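Local coordinates for TetR/AcrR family transcriptional regulator (Bradyrhizobium diazoefficiens, PDB 6G8G), which probably represses transcription as a DNA-binding TetR-family regulator and responds to flavonoids such as genistein, at residues F69-V74 with L130-F134; R98-R102 with E196-E200; A156-E160 with F206-P212; F171-V175 with G202-F206. One frame throughout, in Å; residues are numbered along the deposited sequence.

How the contacts relate
Contacts 2, 3 and 4 all draw on helix 192-210, which meets helix 93-109 in contact 2, the 156-160 loop in contact 3 and helix 164-176 in contact 4. Contacts 2 and 4 have centres about 9 Å apart and touch, Ala101 packing on both Phe171 and Val175. Contacts 3 and 4 share Phe206, with centres about 12 Å apart. Contact 1 lies across the chain's centre, about 28 Å from contact 4 between centres, and joins helix 65-82 to helix 128-137. Genistein, bound beside Phe108, Pro180 and Leu181, is about 8 Å from the side chain of Phe134 (contact 1) and about 11 Å from that of Val175 (contact 4).

Contact 1: residues F69-V74 with L130-F134; sequences FASLIV and LARLF
Phe69 meets Leu130 at the rim of its ring, where CD2 lies 3.7 Å from Leu130 CD1, a methyl that sits near the ring plane. With its CG anti to the backbone N (chi1 -165°), the ring lies under the next turn of its own helix, and Ile73 CD1 rests over the ring centre. Phe34 of helix 23-37 and Phe39 just after it meet the Phe69 ring. One residue on, Ala70 offers only a methyl, which sits against two leucines: its CB is 3.8 Å from Leu133 CD2 and 4.1 Å from Leu130 CD2. Ile73 then divides its branches between the two ends of the partner segment. Its CG2 packs 3.8 Å from Phe134 CA, against the backbone more than the ring, while CD1 approaches the carbonyl O of Leu130 at 3.9 Å. Val74 closes the row at the partly exposed margin, where its CG2 meets Leu133 CD2 at 4.2 Å. No hydrogen bond joins the segments; their axes run nearly parallel, at 15° and 10.0 Å apart, and the side chains that meet are all apolar. Beyond them, Phe134 packs on Ile120 and on Leu185 of the second subunit. Such packing of helix 65-82 on a helix of the C-terminal, ligand-binding domain is characteristic of TetR-family regulators, in which this helix connects the helix-turn-helix DNA-binding domain to the ligand-binding domain.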
loop_
_atom_site.group_PDB
_atom_site.type_symbol
_atom_site.label_atom_id
_atom_site.label_comp_id
_atom_site.label_asym_id
_atom_site.label_seq_id
_atom_site.Cartn_x
_atom_site.Cartn_y
_atom_site.Cartn_z
ATOM N N PHE A 69 12.900 -16.944 -11.250
ATOM C CA PHE A 69 11.971 -15.918 -10.806
ATOM C C PHE A 69 12.564 -14.506 -10.896
ATOM O O PHE A 69 11.870 -13.529 -11.224
ATOM C CB PHE A 69 11.531 -16.195 -9.381
ATOM C CG PHE A 69 10.314 -15.420 -8.959
ATOM C CD1 PHE A 69 9.334 -15.095 -9.863
ATOM C CD2 PHE A 69 10.137 -15.052 -7.651
ATOM C CE1 PHE A 69 8.229 -14.376 -9.483
ATOM C CE2 PHE A 69 9.042 -14.331 -7.261
ATOM C CZ PHE A 69 8.083 -13.995 -8.180
ATOM N N ALA A 70 13.859 -14.410 -10.634
ATOM C CA ALA A 70 14.558 -13.169 -10.832
ATOM C C ALA A 70 14.468 -12.693 -12.277
ATOM O O ALA A 70 14.238 -11.498 -12.524
ATOM C CB ALA A 70 15.998 -13.306 -10.404
ATOM N N SER A 71 14.608 -13.588 -13.247
ATOM C CA SER A 71 14.416 -13.180 -14.662
ATOM C C SER A 71 13.009 -12.678 -14.931
ATOM O O SER A 71 12.810 -11.746 -15.698
ATOM C CB SER A 71 14.681 -14.340 -15.602
ATOM O OG SER A 71 16.058 -14.564 -15.773
ATOM N N LEU A 72 12.028 -13.328 -14.321
ATOM C CA LEU A 72 10.648 -12.923 -14.521
ATOM C C LEU A 72 10.431 -11.544 -13.974
ATOM O O LEU A 72 9.844 -10.689 -14.635
ATOM C CB LEU A 72 9.715 -13.842 -13.797
ATOM C CG LEU A 72 9.367 -15.087 -14.638
ATOM C CD1 LEU A 72 8.850 -16.265 -13.826
ATOM C CD2 LEU A 72 8.345 -14.710 -15.707
ATOM N N ILE A 73 10.936 -11.333 -12.759
ATOM C CA ILE A 73 10.873 -10.026 -12.144
ATOM C C ILE A 73 11.527 -8.948 -12.976
ATOM O O ILE A 73 10.902 -7.940 -13.262
ATOM C CB ILE A 73 11.538 -10.021 -10.779
ATOM C CG1 ILE A 73 10.650 -10.737 -9.792
ATOM C CG2 ILE A 73 11.762 -8.607 -10.278
ATOM C CD1 ILE A 73 11.349 -11.054 -8.492
ATOM N N VAL A 74 12.779 -9.134 -13.346
ATOM C CA VAL A 74 13.454 -8.096 -14.092
ATOM C C VAL A 74 12.728 -7.799 -15.390
ATOM O O VAL A 74 12.631 -6.660 -15.799
ATOM C CB VAL A 74 14.899 -8.513 -14.357
ATOM C CG1 VAL A 74 15.587 -7.628 -15.380
ATOM C CG2 VAL A 74 15.669 -8.539 -13.043
ATOM N N LEU A 130 14.904 -11.714 -3.435
ATOM C CA LEU A 130 13.953 -11.500 -4.512
ATOM C C LEU A 130 12.989 -10.348 -4.206
ATOM O O LEU A 130 12.602 -9.589 -5.076
ATOM C CB LEU A 130 13.135 -12.750 -4.747
ATOM C CG LEU A 130 13.883 -13.971 -5.273
ATOM C CD1 LEU A 130 12.962 -15.193 -5.252
ATOM C CD2 LEU A 130 14.361 -13.686 -6.676
ATOM N N ALA A 131 12.560 -10.233 -2.967
ATOM C CA ALA A 131 11.618 -9.185 -2.613
ATOM C C ALA A 131 12.293 -7.832 -2.840
ATOM O O ALA A 131 11.706 -6.902 -3.370
ATOM C CB ALA A 131 11.197 -9.368 -1.181
ATOM N N ARG A 132 13.555 -7.721 -2.475
ATOM C CA ARG A 132 14.248 -6.450 -2.694
ATOM C C ARG A 132 14.540 -6.209 -4.146
ATOM O O ARG A 132 14.513 -5.084 -4.627
ATOM C CB ARG A 132 15.538 -6.385 -1.914
ATOM C CG ARG A 132 16.173 -5.014 -1.967
ATOM C CD ARG A 132 16.997 -4.756 -0.726
ATOM N NE ARG A 132 16.227 -4.343 0.447
ATOM C CZ ARG A 132 15.606 -3.169 0.565
ATOM N NH1 ARG A 132 15.616 -2.276 -0.436
ATOM N NH2 ARG A 132 14.947 -2.892 1.683
ATOM N N LEU A 133 14.816 -7.275 -4.864
ATOM C CA LEU A 133 15.041 -7.147 -6.291
ATOM C C LEU A 133 13.800 -6.539 -6.971
ATOM O O LEU A 133 13.915 -5.700 -7.851
ATOM C CB LEU A 133 15.367 -8.510 -6.910
ATOM C CG LEU A 133 15.550 -8.455 -8.430
ATOM C CD1 LEU A 133 16.710 -7.568 -8.810
ATOM C CD2 LEU A 133 15.730 -9.837 -9.004
ATOM N N PHE A 134 12.628 -7.008 -6.577
ATOM C CA PHE A 134 11.410 -6.471 -7.118
ATOM C C PHE A 134 11.265 -4.998 -6.752
ATOM O O PHE A 134 11.028 -4.146 -7.616
ATOM C CB PHE A 134 10.187 -7.250 -6.625
ATOM C CG PHE A 134 8.905 -6.532 -6.900
ATOM C CD1 PHE A 134 8.352 -6.543 -8.173
ATOM C CD2 PHE A 134 8.309 -5.780 -5.926
ATOM C CE1 PHE A 134 7.198 -5.864 -8.445
ATOM C CE2 PHE A 134 7.138 -5.109 -6.190
ATOM C CZ PHE A 134 6.588 -5.151 -7.447
#

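Contact 2: residues R98-R102 with E196-E200; sequences RDFAR and EQEIE
Arg102 NE donates to Glu196 OE2 over 2.7 Å in a nearly straight bond, with an N-H...O angle of 170°. Beside it, NH2 of the same guanidinium reaches Glu196 OE1 at 2.8 Å, giving a side-on, two-pronged salt bridge with one nitrogen for each oxygen. Both oxygens are met on their syn sides, and the two flat groups are only 16° from coplanar. A bend at chi3 of Arg102 and another at chi2 of Glu196 bring the charged ends together, although neither side chain starts out directed at the other helix. Asp99, one turn back from Arg102, adds a long ion pair to NH1 and makes the site a three-residue network. A second salt bridge flanks the contact: Arg98 NH2 lies 3.0 Å from Glu200 OE1, on the syn lone pair, while the bond from Arg98 NE to the same oxygen is weak. Beneath the polar groups, buried Ile199 provides the apolar floor. Its CG2 lies 3.9 Å from Ala101 CB and 4.0 Å from Arg98 CG, and its CD1 packs 3.6 Å from Arg102 CA. A methionine in place of Arg102 has no donor for Glu196, whose carboxylate would probably be left without its mate and free to turn. The chemistry is that of a hydrophobic helix crossing edged by acid-base pairs: two arginines face two glutamates across the interface, Asp99 adds a second, weak negative partner for Arg102, and the opposite charges probably offset one another.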
loop_
_atom_site.group_PDB
_atom_site.type_symbol
_atom_site.label_atom_id
_atom_site.label_comp_id
_atom_site.label_asym_id
_atom_site.label_seq_id
_atom_site.Cartn_x
_atom_site.Cartn_y
_atom_site.Cartn_z
ATOM N N ARG A 98 1.924 16.047 -14.599
ATOM C CA ARG A 98 0.572 15.592 -14.678
ATOM C C ARG A 98 0.591 14.358 -15.528
ATOM O O ARG A 98 -0.048 13.356 -15.208
ATOM C CB ARG A 98 -0.331 16.702 -15.226
ATOM C CG ARG A 98 -1.773 16.294 -15.375
ATOM C CD ARG A 98 -2.743 17.396 -15.817
ATOM N NE ARG A 98 -2.737 18.535 -14.912
ATOM C CZ ARG A 98 -2.224 19.726 -15.181
ATOM N NH1 ARG A 98 -1.660 19.983 -16.370
ATOM N NH2 ARG A 98 -2.291 20.666 -14.249
ATOM N N ASP A 99 1.385 14.375 -16.587
ATOM C CA ASP A 99 1.427 13.228 -17.500
ATOM C C ASP A 99 2.100 12.000 -16.825
ATOM O O ASP A 99 1.646 10.868 -16.944
ATOM C CB ASP A 99 2.123 13.632 -18.800
ATOM C CG ASP A 99 2.199 12.487 -19.817
ATOM O OD1 ASP A 99 1.201 11.732 -19.955
ATOM O OD2 ASP A 99 3.263 12.320 -20.462
ATOM N N PHE A 100 3.156 12.251 -16.080
ATOM C CA PHE A 100 3.842 11.181 -15.399
ATOM C C PHE A 100 2.913 10.555 -14.368
ATOM O O PHE A 100 2.785 9.337 -14.273
ATOM C CB PHE A 100 5.103 11.735 -14.735
ATOM C CG PHE A 100 5.998 10.677 -14.160
ATOM C CD1 PHE A 100 6.982 10.091 -14.939
ATOM C CD2 PHE A 100 5.853 10.255 -12.858
ATOM C CE1 PHE A 100 7.809 9.110 -14.431
ATOM C CE2 PHE A 100 6.689 9.281 -12.340
ATOM C CZ PHE A 100 7.664 8.697 -13.127
ATOM N N ALA A 101 2.251 11.409 -13.600
ATOM C CA ALA A 101 1.291 10.935 -12.636
ATOM C C ALA A 101 0.239 10.076 -13.301
ATOM O O ALA A 101 -0.073 9.003 -12.820
ATOM C CB ALA A 101 0.636 12.104 -11.936
ATOM N N ARG A 102 -0.311 10.542 -14.406
ATOM C CA ARG A 102 -1.377 9.788 -15.053
ATOM C C ARG A 102 -0.907 8.396 -15.407
ATOM O O ARG A 102 -1.614 7.450 -15.190
ATOM C CB ARG A 102 -1.892 10.523 -16.286
ATOM C CG ARG A 102 -3.223 9.994 -16.808
ATOM C CD ARG A 102 -3.747 10.781 -18.019
ATOM N NE ARG A 102 -4.057 12.207 -17.749
ATOM C CZ ARG A 102 -3.264 13.246 -18.028
ATOM N NH1 ARG A 102 -2.068 13.090 -18.594
ATOM N NH2 ARG A 102 -3.665 14.470 -17.734
ATOM N N GLU A 196 -8.216 12.433 -12.995
ATOM C CA GLU A 196 -7.662 13.783 -13.164
ATOM C C GLU A 196 -7.751 14.542 -11.855
ATOM O O GLU A 196 -6.853 15.288 -11.525
ATOM C CB GLU A 196 -8.379 14.592 -14.241
ATOM C CG GLU A 196 -8.116 14.172 -15.687
ATOM C CD GLU A 196 -6.633 13.929 -16.002
ATOM O OE1 GLU A 196 -5.790 14.878 -15.965
ATOM O OE2 GLU A 196 -6.316 12.756 -16.303
ATOM N N GLN A 197 -8.835 14.337 -11.101
ATOM C CA GLN A 197 -9.027 15.034 -9.844
ATOM C C GLN A 197 -8.018 14.590 -8.797
ATOM O O GLN A 197 -7.512 15.416 -8.038
ATOM C CB GLN A 197 -10.436 14.848 -9.323
ATOM C CG GLN A 197 -11.453 15.707 -10.030
ATOM C CD GLN A 197 -12.899 15.286 -9.770
ATOM O OE1 GLN A 197 -13.223 14.648 -8.766
ATOM N NE2 GLN A 197 -13.775 15.659 -10.686
ATOM N N GLU A 198 -7.746 13.299 -8.762
ATOM C CA GLU A 198 -6.737 12.723 -7.854
ATOM C C GLU A 198 -5.371 13.313 -8.105
ATOM O O GLU A 198 -4.642 13.700 -7.171
ATOM C CB GLU A 198 -6.653 11.208 -8.007
ATOM C CG GLU A 198 -7.922 10.474 -7.563
ATOM C CD GLU A 198 -8.308 10.723 -6.106
ATOM O OE1 GLU A 198 -7.412 10.701 -5.267
ATOM O OE2 GLU A 198 -9.504 10.928 -5.800
ATOM N N ILE A 199 -5.053 13.438 -9.377
ATOM C CA ILE A 199 -3.770 13.970 -9.789
ATOM C C ILE A 199 -3.678 15.442 -9.512
ATOM O O ILE A 199 -2.663 15.896 -9.039
ATOM C CB ILE A 199 -3.570 13.777 -11.291
ATOM C CG1 ILE A 199 -3.380 12.304 -11.591
ATOM C CG2 ILE A 199 -2.362 14.554 -11.771
ATOM C CD1 ILE A 199 -3.423 12.003 -13.067
ATOM N N GLU A 200 -4.734 16.175 -9.829
ATOM C CA GLU A 200 -4.702 17.607 -9.707
ATOM C C GLU A 200 -4.522 17.972 -8.236
ATOM O O GLU A 200 -3.782 18.901 -7.908
ATOM C CB GLU A 200 -5.952 18.244 -10.315
ATOM C CG GLU A 200 -5.910 19.764 -10.351
ATOM C CD GLU A 200 -4.616 20.309 -10.964
ATOM O OE1 GLU A 200 -4.245 19.837 -12.081
ATOM O OE2 GLU A 200 -3.983 21.195 -10.318
#

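Contact 3: residues A156-E160 with F206-P212; sequences ARVLE and FLKACQP
Pro212 sets its ring into a hollow bounded by the 157-158 backbone and the Glu160 side chain. Its CD rests 3.6 Å from Val158 O and its CG 3.7 Å from Arg157 O, while the Glu160 carboxylate reaches across to it, OE2 lying 3.4 Å from Pro212 CA. Glu160 can lie there because its CG is held between backbone N and carbonyl carbon (chi1 41°) and the chain beyond runs extended. The complementary bump is Leu159, whose end turns into the groove along the last helical turn: CD2 meets Cys210 CB at 3.9 Å and Leu207 CD2 at 4.0 Å, and CD1 comes to the edge of the Phe206 ring. Between these two fittings, Glu160 N donates to Cys210 O over 2.7 Å, in the carbonyl plane. Leu159 CA adds a CH...O approach to that oxygen. A glycine in place of Pro212 lacks the ring carbons, which would probably open a gap beside Val158 O and Arg157 O and leave the Glu160 chain less supported. Arg157, with positive phi, ends helix 139-155 in a Schellman motif, and the loop leading to helix 164-176 closes over the C-terminal end of helix 192-210, at the end of the TetR ligand-binding domain remote from the DNA-binding helices.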
loop_
_atom_site.group_PDB
_atom_site.type_symbol
_atom_site.label_atom_id
_atom_site.label_comp_id
_atom_site.label_asym_id
_atom_site.label_seq_id
_atom_site.Cartn_x
_atom_site.Cartn_y
_atom_site.Cartn_z
ATOM N N ALA A 156 16.691 24.340 -13.166
ATOM C CA ALA A 156 16.034 25.434 -13.879
ATOM C C ALA A 156 15.319 26.415 -12.952
ATOM O O ALA A 156 14.658 27.329 -13.426
ATOM C CB ALA A 156 15.048 24.866 -14.876
ATOM N N ARG A 157 15.454 26.236 -11.641
ATOM C CA ARG A 157 14.926 27.175 -10.642
ATOM C C ARG A 157 13.408 27.242 -10.559
ATOM O O ARG A 157 12.858 28.207 -10.042
ATOM C CB ARG A 157 15.462 28.588 -10.882
ATOM C CG ARG A 157 16.962 28.720 -10.786
ATOM C CD ARG A 157 17.404 29.104 -9.381
ATOM N NE ARG A 157 18.840 29.370 -9.374
ATOM C CZ ARG A 157 19.786 28.427 -9.394
ATOM N NH1 ARG A 157 19.466 27.126 -9.386
ATOM N NH2 ARG A 157 21.069 28.787 -9.414
ATOM N N VAL A 158 12.733 26.224 -11.053
ATOM C CA VAL A 158 11.281 26.203 -11.047
ATOM C C VAL A 158 10.671 25.316 -9.915
ATOM O O VAL A 158 9.448 25.400 -9.612
ATOM C CB VAL A 158 10.820 25.816 -12.468
ATOM C CG1 VAL A 158 10.879 24.310 -12.713
ATOM C CG2 VAL A 158 9.428 26.336 -12.760
ATOM N N LEU A 159 11.536 24.543 -9.249
ATOM C CA LEU A 159 11.229 23.905 -7.957
ATOM C C LEU A 159 12.396 24.046 -6.988
ATOM O O LEU A 159 13.566 24.157 -7.419
ATOM C CB LEU A 159 11.013 22.419 -8.142
ATOM C CG LEU A 159 9.878 21.993 -9.049
ATOM C CD1 LEU A 159 9.941 20.507 -9.203
ATOM C CD2 LEU A 159 8.554 22.431 -8.459
ATOM N N GLU A 160 12.092 24.000 -5.683
ATOM C CA GLU A 160 13.144 23.927 -4.653
ATOM C C GLU A 160 12.846 22.862 -3.601
ATOM O O GLU A 160 11.701 22.669 -3.170
ATOM C CB GLU A 160 13.422 25.283 -4.015
ATOM C CG GLU A 160 12.185 26.125 -3.727
ATOM C CD GLU A 160 12.512 27.586 -3.392
ATOM O OE1 GLU A 160 13.620 28.060 -3.732
ATOM O OE2 GLU A 160 11.644 28.267 -2.812
ATOM N N PHE A 206 1.865 19.397 -4.065
ATOM C CA PHE A 206 3.280 19.278 -4.307
ATOM C C PHE A 206 3.884 20.605 -4.723
ATOM O O PHE A 206 4.980 20.968 -4.270
ATOM C CB PHE A 206 3.518 18.288 -5.407
ATOM C CG PHE A 206 4.953 18.062 -5.682
ATOM C CD1 PHE A 206 5.716 17.348 -4.804
ATOM C CD2 PHE A 206 5.537 18.592 -6.792
ATOM C CE1 PHE A 206 7.041 17.143 -5.031
ATOM C CE2 PHE A 206 6.877 18.397 -7.024
ATOM C CZ PHE A 206 7.629 17.667 -6.141
ATOM N N LEU A 207 3.176 21.331 -5.578
ATOM C CA LEU A 207 3.659 22.615 -6.043
ATOM C C LEU A 207 3.552 23.701 -4.946
ATOM O O LEU A 207 4.441 24.527 -4.832
ATOM C CB LEU A 207 2.928 23.043 -7.324
ATOM C CG LEU A 207 3.109 22.170 -8.563
ATOM C CD1 LEU A 207 2.237 22.619 -9.722
ATOM C CD2 LEU A 207 4.564 22.155 -9.008
ATOM N N LYS A 208 2.472 23.719 -4.159
ATOM C CA LYS A 208 2.398 24.618 -2.996
ATOM C C LYS A 208 3.659 24.456 -2.156
ATOM O O LYS A 208 4.282 25.422 -1.810
ATOM C CB LYS A 208 1.151 24.386 -2.131
ATOM C CG LYS A 208 0.051 25.424 -2.296
ATOM C CD LYS A 208 -1.245 24.953 -1.603
ATOM C CE LYS A 208 -1.218 25.138 -0.068
ATOM N NZ LYS A 208 -2.479 25.563 0.635
ATOM N N ALA A 209 4.111 23.248 -1.918
ATOM C CA ALA A 209 5.313 23.077 -1.117
ATOM C C ALA A 209 6.661 23.359 -1.824
ATOM O O ALA A 209 7.625 23.638 -1.136
ATOM C CB ALA A 209 5.348 21.670 -0.563
ATOM N N CYS A 210 6.772 23.202 -3.149
ATOM C CA CYS A 210 8.082 23.249 -3.818
ATOM C C CYS A 210 8.304 24.384 -4.801
ATOM O O CYS A 210 9.453 24.603 -5.214
ATOM C CB CYS A 210 8.341 21.959 -4.566
ATOM S SG CYS A 210 8.398 20.536 -3.485
ATOM N N GLN A 211 7.247 25.088 -5.199
ATOM C CA GLN A 211 7.414 26.243 -6.067
ATOM C C GLN A 211 7.955 27.372 -5.252
ATOM O O GLN A 211 7.520 27.558 -4.114
ATOM C CB GLN A 211 6.106 26.701 -6.674
ATOM C CG GLN A 211 5.914 26.189 -8.081
ATOM C CD GLN A 211 4.524 26.454 -8.620
ATOM O OE1 GLN A 211 3.547 26.574 -7.872
ATOM N NE2 GLN A 211 4.432 26.555 -9.934
ATOM N N PRO A 212 8.915 28.123 -5.818
ATOM C CA PRO A 212 9.379 29.328 -5.135
ATOM C C PRO A 212 8.232 30.355 -5.032
ATOM O O PRO A 212 7.488 30.539 -5.998
ATOM C CB PRO A 212 10.534 29.815 -6.023
ATOM C CG PRO A 212 10.903 28.645 -6.882
ATOM C CD PRO A 212 9.618 27.914 -7.092
#

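Contact 4: residues F171-V175 with G202-F206; sequences FLSLV and GLKFF
Phe171 drives the edge of its ring into the face of Phe206 in a T-shaped pair, with centroids 5.2 Å apart and planes at 78°. Its CD1 comes within 3.7 Å of Phe206 CG, and Phe171 CB lies over the same aromatic ring, 4.1 Å from the centroid, as a CH-pi contact. The backbones come closest at the other end of the contact, where the CA of Gly202 stands 4.6 Å from that of Val175. A beta carbon on Gly202 would point at the other helix and run into Val175 CG2, so the missing side chain permits this approach. Leu174 lies over the glycine, with CD1 3.9 Å from Gly202 O. The two helices, 8.9 Å apart at their axes, run in roughly opposite senses and also pack on the second subunit, where Leu174 meets its own counterpart and Phe206 meets Phe205 of the other chain, consistent with the four-helix bundle through which TetR-family proteins dimerise. On the dimer side Leu174 CD1 also reaches Phe205 CD1 at 3.9 Å, approaching that ring obliquely. The looser flank is that of Leu203, whose CD1 touches the edge of the Phe171 ring at CE1, 4.1 Å away, the two side chains lying side by side. All the touching residues are buried, so this flank borders protein and not solvent: Leu203 continues onto Leu97 and Arg98 of helix 93-109, as Phe205 does onto Gln170 of the second subunit.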
loop_
_atom_site.group_PDB
_atom_site.type_symbol
_atom_site.label_atom_id
_atom_site.label_comp_id
_atom_site.label_asym_id
_atom_site.label_seq_id
_atom_site.Cartn_x
_atom_site.Cartn_y
_atom_site.Cartn_z
ATOM N N PHE A 171 5.990 13.263 -4.045
ATOM C CA PHE A 171 5.043 13.469 -5.146
ATOM C C PHE A 171 4.186 12.237 -5.386
ATOM O O PHE A 171 2.979 12.323 -5.511
ATOM C CB PHE A 171 5.782 13.836 -6.432
ATOM C CG PHE A 171 4.887 13.990 -7.603
ATOM C CD1 PHE A 171 4.198 15.166 -7.798
ATOM C CD2 PHE A 171 4.742 12.982 -8.514
ATOM C CE1 PHE A 171 3.371 15.321 -8.888
ATOM C CE2 PHE A 171 3.919 13.133 -9.620
ATOM C CZ PHE A 171 3.232 14.298 -9.805
ATOM N N LEU A 172 4.829 11.085 -5.415
ATOM C CA LEU A 172 4.140 9.851 -5.688
ATOM C C LEU A 172 3.245 9.435 -4.529
ATOM O O LEU A 172 2.102 9.046 -4.745
ATOM C CB LEU A 172 5.133 8.761 -6.036
ATOM C CG LEU A 172 5.957 9.033 -7.307
ATOM C CD1 LEU A 172 7.169 8.121 -7.386
ATOM C CD2 LEU A 172 5.100 8.856 -8.550
ATOM N N SER A 173 3.706 9.580 -3.301
ATOM C CA SER A 173 2.812 9.357 -2.164
ATOM C C SER A 173 1.570 10.260 -2.208
ATOM O O SER A 173 0.493 9.797 -1.916
ATOM C CB SER A 173 3.538 9.569 -0.865
ATOM O OG SER A 173 4.638 8.682 -0.832
ATOM N N LEU A 174 1.714 11.512 -2.621
ATOM C CA LEU A 174 0.565 12.391 -2.685
ATOM C C LEU A 174 -0.455 11.954 -3.717
ATOM O O LEU A 174 -1.636 11.906 -3.451
ATOM C CB LEU A 174 0.982 13.804 -2.999
ATOM C CG LEU A 174 1.704 14.433 -1.825
ATOM C CD1 LEU A 174 2.419 15.690 -2.262
ATOM C CD2 LEU A 174 0.714 14.737 -0.704
ATOM N N VAL A 175 0.022 11.623 -4.892
ATOM C CA VAL A 175 -0.813 11.341 -6.037
ATOM C C VAL A 175 -1.472 9.993 -5.855
ATOM O O VAL A 175 -2.618 9.772 -6.228
ATOM C CB VAL A 175 0.082 11.383 -7.281
ATOM C CG1 VAL A 175 -0.268 10.298 -8.270
ATOM C CG2 VAL A 175 -0.028 12.738 -7.927
ATOM N N GLY A 202 -3.024 16.173 -5.819
ATOM C CA GLY A 202 -1.658 15.828 -5.419
ATOM C C GLY A 202 -0.605 16.785 -5.948
ATOM O O GLY A 202 0.311 17.205 -5.236
ATOM N N LEU A 203 -0.790 17.181 -7.194
ATOM C CA LEU A 203 0.103 18.099 -7.844
ATOM C C LEU A 203 -0.009 19.481 -7.264
ATOM O O LEU A 203 0.981 20.145 -7.055
ATOM C CB LEU A 203 -0.271 18.158 -9.308
ATOM C CG LEU A 203 0.448 19.183 -10.143
ATOM C CD1 LEU A 203 1.942 18.931 -10.071
ATOM C CD2 LEU A 203 -0.041 19.110 -11.580
ATOM N N LYS A 204 -1.239 19.938 -7.044
ATOM C CA LYS A 204 -1.468 21.275 -6.522
ATOM C C LYS A 204 -0.681 21.398 -5.237
ATOM O O LYS A 204 -0.018 22.399 -4.982
ATOM C CB LYS A 204 -2.954 21.496 -6.256
ATOM C CG LYS A 204 -3.424 22.915 -6.489
ATOM C CD LYS A 204 -4.942 23.066 -6.473
ATOM C CE LYS A 204 -5.393 23.035 -7.939
ATOM N NZ LYS A 204 -6.840 23.249 -8.174
ATOM N N PHE A 205 -0.743 20.355 -4.433
ATOM C CA PHE A 205 -0.125 20.358 -3.122
ATOM C C PHE A 205 1.385 20.301 -3.225
ATOM O O PHE A 205 2.107 21.018 -2.543
ATOM C CB PHE A 205 -0.634 19.152 -2.342
ATOM C CG PHE A 205 -0.292 19.179 -0.878
ATOM C CD1 PHE A 205 0.927 18.746 -0.427
ATOM C CD2 PHE A 205 -1.220 19.628 0.053
ATOM C CE1 PHE A 205 1.228 18.775 0.922
ATOM C CE2 PHE A 205 -0.931 19.646 1.409
ATOM C CZ PHE A 205 0.294 19.216 1.844
ATOM N N PHE A 206 1.865 19.397 -4.065
ATOM C CA PHE A 206 3.280 19.278 -4.307
ATOM C C PHE A 206 3.884 20.605 -4.723
ATOM O O PHE A 206 4.980 20.968 -4.270
ATOM C CB PHE A 206 3.518 18.288 -5.407
ATOM C CG PHE A 206 4.953 18.062 -5.682
ATOM C CD1 PHE A 206 5.716 17.348 -4.804
ATOM C CD2 PHE A 206 5.537 18.592 -6.792
ATOM C CE1 PHE A 206 7.041 17.143 -5.031
ATOM C CE2 PHE A 206 6.877 18.397 -7.024
ATOM C CZ PHE A 206 7.629 17.667 -6.141
#